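Local coordinates for protein interleukin 22 (Danio rerio, PDB 4O6K) that is a helical cytokine of the interleukin-10 family that, like human IL-22, probably signals by binding a cell-surface receptor in immune and barrier responses, at residues 35-40 with 48-53; 53-58 with 131-136. All coordinates share one frame; numbering follows the deposited sequence.

Contact 1 of 2, residues 35-40 with 48-53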
loop_
_atom_site.group_PDB
_atom_site.type_symbol
_atom_site.label_atom_id
_atom_site.label_comp_id
_atom_site.label_asym_id
_atom_site.label_seq_id
_atom_site.Cartn_x
_atom_site.Cartn_y
_atom_site.Cartn_z
ATOM N N PRO A 35 -7.264 -2.184 5.716
ATOM C CA PRO A 35 -7.532 -2.391 7.140
ATOM C C PRO A 35 -6.933 -1.250 7.952
ATOM O O PRO A 35 -5.829 -0.800 7.645
ATOM C CB PRO A 35 -6.832 -3.718 7.446
ATOM C CG PRO A 35 -6.754 -4.417 6.129
ATOM C CD PRO A 35 -6.587 -3.337 5.100
ATOM N N TYR A 36 -7.647 -0.787 8.970
ATOM C CA TYR A 36 -7.172 0.334 9.769
ATOM C C TYR A 36 -6.167 -0.116 10.820
ATOM O O TYR A 36 -6.446 -1.008 11.622
ATOM C CB TYR A 36 -8.348 1.051 10.436
ATOM C CG TYR A 36 -7.933 2.071 11.473
ATOM C CD1 TYR A 36 -7.373 3.286 11.099
ATOM C CD2 TYR A 36 -8.108 1.820 12.829
ATOM C CE1 TYR A 36 -6.994 4.220 12.046
ATOM C CE2 TYR A 36 -7.733 2.747 13.782
ATOM C CZ TYR A 36 -7.176 3.944 13.385
ATOM O OH TYR A 36 -6.802 4.870 14.332
ATOM N N PHE A 37 -4.995 0.510 10.807
ATOM C CA PHE A 37 -3.984 0.266 11.825
ATOM C C PHE A 37 -3.874 1.475 12.742
ATOM O O PHE A 37 -3.507 2.565 12.304
ATOM C CB PHE A 37 -2.624 -0.034 11.190
ATOM C CG PHE A 37 -2.463 -1.455 10.730
ATOM C CD1 PHE A 37 -3.077 -1.900 9.572
ATOM C CD2 PHE A 37 -1.686 -2.345 11.457
ATOM C CE1 PHE A 37 -2.924 -3.208 9.147
ATOM C CE2 PHE A 37 -1.530 -3.653 11.039
ATOM C CZ PHE A 37 -2.149 -4.085 9.882
ATOM N N SER A 38 -4.192 1.279 14.017
ATOM C CA SER A 38 -4.042 2.335 15.007
ATOM C C SER A 38 -2.573 2.517 15.362
ATOM O O SER A 38 -1.728 1.719 14.955
ATOM C CB SER A 38 -4.855 2.020 16.264
ATOM O OG SER A 38 -4.313 0.908 16.953
ATOM N N HIS A 39 -2.275 3.574 16.110
ATOM C CA HIS A 39 -0.917 3.831 16.575
ATOM C C HIS A 39 -0.374 2.648 17.370
ATOM O O HIS A 39 0.774 2.243 17.191
ATOM C CB HIS A 39 -0.871 5.100 17.428
ATOM C CG HIS A 39 0.440 5.313 18.116
ATOM N ND1 HIS A 39 1.491 5.982 17.526
ATOM C CD2 HIS A 39 0.873 4.944 19.344
ATOM C CE1 HIS A 39 2.514 6.016 18.360
ATOM N NE2 HIS A 39 2.166 5.392 19.473
ATOM N N ASP A 40 -1.208 2.101 18.248
ATOM C CA ASP A 40 -0.830 0.947 19.054
ATOM C C ASP A 40 -0.569 -0.283 18.191
ATOM O O ASP A 40 0.393 -1.019 18.415
ATOM C CB ASP A 40 -1.917 0.640 20.086
ATOM C CG ASP A 40 -1.907 1.611 21.250
ATOM O OD1 ASP A 40 -0.997 2.431 21.383
ATOM O OD2 ASP A 40 -2.923 1.525 22.101
ATOM N N CYS A 48 4.694 -4.547 10.370
ATOM C CA CYS A 48 5.506 -4.256 9.190
ATOM C C CYS A 48 5.300 -5.282 8.081
ATOM O O CYS A 48 4.974 -4.928 6.948
ATOM C CB CYS A 48 6.989 -4.188 9.558
ATOM S SG CYS A 48 8.080 -3.822 8.155
ATOM N N CYS A 49 5.489 -6.555 8.412
ATOM C CA CYS A 49 5.403 -7.620 7.420
ATOM C C CYS A 49 3.968 -7.856 6.955
ATOM O O CYS A 49 3.744 -8.281 5.822
ATOM C CB CYS A 49 6.002 -8.912 7.976
ATOM S SG CYS A 49 7.793 -8.852 8.218
ATOM N N ILE A 50 3.001 -7.591 7.829
ATOM C CA ILE A 50 1.594 -7.682 7.447
ATOM C C ILE A 50 1.269 -6.660 6.362
ATOM O O ILE A 50 0.679 -6.996 5.335
ATOM C CB ILE A 50 0.653 -7.462 8.649
ATOM C CG1 ILE A 50 0.688 -8.670 9.586
ATOM C CG2 ILE A 50 -0.771 -7.236 8.173
ATOM C CD1 ILE A 50 0.010 -8.431 10.917
ATOM N N ASN A 51 1.672 -5.414 6.589
ATOM C CA ASN A 51 1.440 -4.355 5.618
ATOM C C ASN A 51 2.295 -4.540 4.370
ATOM O O ASN A 51 1.909 -4.132 3.276
ATOM C CB ASN A 51 1.710 -2.985 6.244
ATOM C CG ASN A 51 0.602 -2.544 7.181
ATOM O OD1 ASN A 51 -0.516 -2.265 6.749
ATOM N ND2 ASN A 51 0.909 -2.475 8.471
ATOM N N ALA A 52 3.460 -5.160 4.541
ATOM C CA ALA A 52 4.344 -5.453 3.421
ATOM C C ALA A 52 3.710 -6.458 2.468
ATOM O O ALA A 52 3.960 -6.433 1.263
ATOM C CB ALA A 52 5.681 -5.975 3.923
ATOM N N ARG A 53 2.886 -7.342 3.017
ATOM C CA ARG A 53 2.217 -8.351 2.214
ATOM C C ARG A 53 1.080 -7.694 1.438
ATOM O O ARG A 53 0.787 -8.065 0.300
ATOM C CB ARG A 53 1.689 -9.485 3.094
ATOM C CG ARG A 53 1.488 -10.780 2.339
ATOM C CD ARG A 53 2.864 -11.279 1.921
ATOM N NE ARG A 53 2.843 -12.290 0.873
ATOM C CZ ARG A 53 3.785 -13.217 0.730
ATOM N NH1 ARG A 53 4.812 -13.249 1.569
ATOM N NH2 ARG A 53 3.707 -14.107 -0.250
HETATM O O HOH W 1 -3.520 -2.126 6.132
#
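Phe-37 meets Ile-50 and Asn-51 where the extended loop 35-37 runs past helix 47-62; beyond the loop the chain turns at Ser-38, the N-cap residue of the short helix 39-42, and Ser-38 OG is hydrogen-bonded to Met-41 N. Segment 48-53 is helical, with Ala-52 N bonded to Cys-48 O at 2.9 Å and the bonds of Arg-53 N weak. No direct hydrogen bond joins the two segments. CB of Phe-37 points toward the helix and, with CG beside its own backbone N (chi1 -81°), the ring lies with Asn-51 ND2 over its centre, 3.6 Å above the plane. The amide is tilted, its plane 57° from the ring, and Asn-51 OD1 lies 3.5 Å from Phe-37 CE1 at the rim. Ile-50 comes in at the ring edge instead, its CG2 3.8 Å from Phe-37 CZ. In this all-helical fold of the IL-10 cytokine family, the loop lies against a helix tied by disulfides from Cys-48 to Cys-141 and from Cys-49 to Cys-94. Without the ring, an alanine here would probably open a gap over the Asn-51 amide and cost Ile-50 CG2 an apolar contact. Both ends of that amide are engaged: Asn-51 ND2 bonds to Ser-47 O one turn back, while Asn-51 OD1 accepts from a water at 3.1 Å that also donates to Pro-35 O at 3.1 Å.

Contact 2 of 2, residues 53-58 with 131-136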
loop_
_atom_site.group_PDB
_atom_site.type_symbol
_atom_site.label_atom_id
_atom_site.label_comp_id
_atom_site.label_asym_id
_atom_site.label_seq_id
_atom_site.Cartn_x
_atom_site.Cartn_y
_atom_site.Cartn_z
ATOM N N ARG A 53 2.886 -7.342 3.017
ATOM C CA ARG A 53 2.217 -8.351 2.214
ATOM C C ARG A 53 1.080 -7.694 1.438
ATOM O O ARG A 53 0.787 -8.065 0.300
ATOM C CB ARG A 53 1.689 -9.485 3.094
ATOM C CG ARG A 53 1.488 -10.780 2.339
ATOM C CD ARG A 53 2.864 -11.279 1.921
ATOM N NE ARG A 53 2.843 -12.290 0.873
ATOM C CZ ARG A 53 3.785 -13.217 0.730
ATOM N NH1 ARG A 53 4.812 -13.249 1.569
ATOM N NH2 ARG A 53 3.707 -14.107 -0.250
ATOM N N ILE A 54 0.436 -6.723 2.079
ATOM C CA ILE A 54 -0.592 -5.912 1.435
ATOM C C ILE A 54 0.027 -5.056 0.331
ATOM O O ILE A 54 -0.569 -4.860 -0.731
ATOM C CB ILE A 54 -1.314 -5.008 2.459
ATOM C CG1 ILE A 54 -2.088 -5.860 3.468
ATOM C CG2 ILE A 54 -2.252 -4.035 1.762
ATOM C CD1 ILE A 54 -2.747 -5.055 4.573
ATOM N N LEU A 55 1.238 -4.566 0.585
ATOM C CA LEU A 55 1.983 -3.783 -0.397
ATOM C C LEU A 55 2.241 -4.623 -1.641
ATOM O O LEU A 55 2.150 -4.131 -2.768
ATOM C CB LEU A 55 3.301 -3.281 0.192
ATOM C CG LEU A 55 4.163 -2.448 -0.757
ATOM C CD1 LEU A 55 3.397 -1.224 -1.237
ATOM C CD2 LEU A 55 5.467 -2.042 -0.090
ATOM N N LYS A 56 2.573 -5.893 -1.418
ATOM C CA LYS A 56 2.787 -6.854 -2.497
ATOM C C LYS A 56 1.569 -6.949 -3.399
ATOM O O LYS A 56 1.681 -6.920 -4.626
ATOM C CB LYS A 56 3.085 -8.239 -1.921
ATOM C CG LYS A 56 3.300 -9.328 -2.959
ATOM C CD LYS A 56 3.845 -10.582 -2.293
ATOM C CE LYS A 56 4.074 -11.693 -3.304
ATOM N NZ LYS A 56 4.986 -11.230 -4.388
ATOM N N TYR A 57 0.403 -7.057 -2.771
ATOM C CA TYR A 57 -0.864 -7.127 -3.484
ATOM C C TYR A 57 -1.131 -5.838 -4.253
ATOM O O TYR A 57 -1.662 -5.867 -5.363
ATOM C CB TYR A 57 -2.008 -7.419 -2.514
ATOM C CG TYR A 57 -3.259 -7.932 -3.188
ATOM C CD1 TYR A 57 -3.419 -9.286 -3.456
ATOM C CD2 TYR A 57 -4.278 -7.066 -3.559
ATOM C CE1 TYR A 57 -4.559 -9.764 -4.073
ATOM C CE2 TYR A 57 -5.423 -7.535 -4.177
ATOM C CZ TYR A 57 -5.559 -8.885 -4.432
ATOM O OH TYR A 57 -6.695 -9.359 -5.047
ATOM N N TYR A 58 -0.765 -4.712 -3.647
ATOM C CA TYR A 58 -0.895 -3.404 -4.283
ATOM C C TYR A 58 -0.100 -3.320 -5.581
ATOM O O TYR A 58 -0.601 -2.836 -6.596
ATOM C CB TYR A 58 -0.437 -2.298 -3.328
ATOM C CG TYR A 58 -1.562 -1.497 -2.715
ATOM C CD1 TYR A 58 -2.312 -2.004 -1.662
ATOM C CD2 TYR A 58 -1.871 -0.228 -3.187
ATOM C CE1 TYR A 58 -3.339 -1.269 -1.098
ATOM C CE2 TYR A 58 -2.895 0.513 -2.632
ATOM C CZ TYR A 58 -3.627 -0.011 -1.589
ATOM O OH TYR A 58 -4.648 0.724 -1.034
ATOM N N ASN A 131 -1.080 6.073 -0.015
ATOM C CA ASN A 131 -0.363 6.985 0.868
ATOM C C ASN A 131 -0.474 6.535 2.324
ATOM O O ASN A 131 0.499 6.591 3.076
ATOM C CB ASN A 131 -0.903 8.410 0.704
ATOM C CG ASN A 131 -0.001 9.462 1.330
ATOM O OD1 ASN A 131 -0.278 10.657 1.241
ATOM N ND2 ASN A 131 1.095 9.025 1.941
ATOM N N THR A 132 -1.668 6.097 2.711
ATOM C CA THR A 132 -1.922 5.608 4.065
ATOM C C THR A 132 -1.141 4.324 4.359
ATOM O O THR A 132 -0.612 4.143 5.457
ATOM C CB THR A 132 -3.429 5.355 4.289
ATOM O OG1 THR A 132 -4.150 6.583 4.127
ATOM C CG2 THR A 132 -3.687 4.802 5.686
ATOM N N LEU A 133 -1.074 3.438 3.370
ATOM C CA LEU A 133 -0.313 2.197 3.493
ATOM C C LEU A 133 1.168 2.495 3.708
ATOM O O LEU A 133 1.836 1.838 4.507
ATOM C CB LEU A 133 -0.508 1.324 2.251
ATOM C CG LEU A 133 0.231 -0.016 2.196
ATOM C CD1 LEU A 133 -0.099 -0.877 3.410
ATOM C CD2 LEU A 133 -0.106 -0.748 0.908
ATOM N N TYR A 134 1.669 3.491 2.983
ATOM C CA TYR A 134 3.056 3.931 3.094
ATOM C C TYR A 134 3.352 4.427 4.504
ATOM O O TYR A 134 4.429 4.190 5.050
ATOM C CB TYR A 134 3.333 5.040 2.079
ATOM C CG TYR A 134 4.743 5.073 1.541
ATOM C CD1 TYR A 134 5.239 4.028 0.775
ATOM C CD2 TYR A 134 5.569 6.167 1.771
ATOM C CE1 TYR A 134 6.524 4.061 0.270
ATOM C CE2 TYR A 134 6.854 6.210 1.266
ATOM C CZ TYR A 134 7.325 5.152 0.517
ATOM O OH TYR A 134 8.604 5.184 0.011
ATOM N N HIS A 135 2.374 5.118 5.080
ATOM C CA HIS A 135 2.451 5.607 6.450
ATOM C C HIS A 135 2.522 4.459 7.456
ATOM O O HIS A 135 3.281 4.518 8.424
ATOM C CB HIS A 135 1.244 6.504 6.738
ATOM C CG HIS A 135 0.829 6.530 8.175
ATOM N ND1 HIS A 135 1.682 6.884 9.197
ATOM C CD2 HIS A 135 -0.360 6.247 8.759
ATOM C CE1 HIS A 135 1.040 6.814 10.349
ATOM N NE2 HIS A 135 -0.202 6.430 10.111
ATOM N N TYR A 136 1.724 3.422 7.221
ATOM C CA TYR A 136 1.742 2.228 8.061
ATOM C C TYR A 136 3.116 1.567 8.035
ATOM O O TYR A 136 3.662 1.194 9.074
ATOM C CB TYR A 136 0.669 1.235 7.611
ATOM C CG TYR A 136 -0.746 1.691 7.893
ATOM C CD1 TYR A 136 -0.994 2.826 8.656
ATOM C CD2 TYR A 136 -1.833 0.985 7.397
ATOM C CE1 TYR A 136 -2.284 3.244 8.916
ATOM C CE2 TYR A 136 -3.127 1.396 7.651
ATOM C CZ TYR A 136 -3.347 2.525 8.411
ATOM O OH TYR A 136 -4.633 2.937 8.666
#
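Leu-133 projects from helix 130-140 into a hollow formed by Ile-54, Leu-55 and Tyr-58 of helix 47-62. The two helices run nearly antiparallel, at 151° between their directions, with segment axes 10.9 Å apart at closest approach; Leu-55 and Leu-133 have the nearest CA atoms.

Most of the aliphatic contacts fall on one branch of Leu-133. Its CD2 lies 4.0 Å from Ile-54 CG2 and 4.1 Å from Leu-55 CD1, and it also touches the helix backbone, 3.9 Å from Leu-55 CA. Its reach comes from an extended first torsion, CG lying opposite the backbone N (chi1 179°). CD1 of Leu-133, the other branch, meets Ile-54 CG2 as well, at 4.2 Å.

The aromatic contact is a CH-pi interaction. Leu-133 CD2 stands over one face of the Tyr-58 ring, 3.9 Å from the centroid and 24° off the normal, displaced toward CD1 of the ring, which it approaches to 3.6 Å. The leucine and the tyrosine lie alongside each other, running in opposite senses. The contact centre is about 2 Å from the centre of the chain, and the neighbouring helices are reached through Tyr-58, whose ring packs against Phe-107 of helix 102-117, and Leu-55, which touches Leu-83 of helix 76-93.

Hydrogen bonding between the segments is absent; the hydroxyl of the buried Tyr-58 is hydrogen-bonded to Ala-126 O. Cohesion here therefore rests on dispersion and shape, with a single methyl group shared among two aliphatic side chains and an aromatic face.

From the N terminus, the chain passes helix 10-24 and enters the loop of contact 1, which closes a short excursion through helix 39-42 back onto helix 47-62. Contact 2 begins at Arg-53, where the two ranges overlap, though that residue itself touches nothing across either, and closes a much longer loop that takes in helices 69-72, 76-93, 102-117 and 119-128 before helix 130-140 returns. The two follow in series, neither nesting nor crossing. Successive turns of helix 47-62 thus bind first the preceding loop and then the last helix. The contacts also touch directly: Phe-37 N lies 3.3 Å from Tyr-136 OH, a probable hydrogen bond, and Asn-51 OD1 packs against Leu-133 CD1.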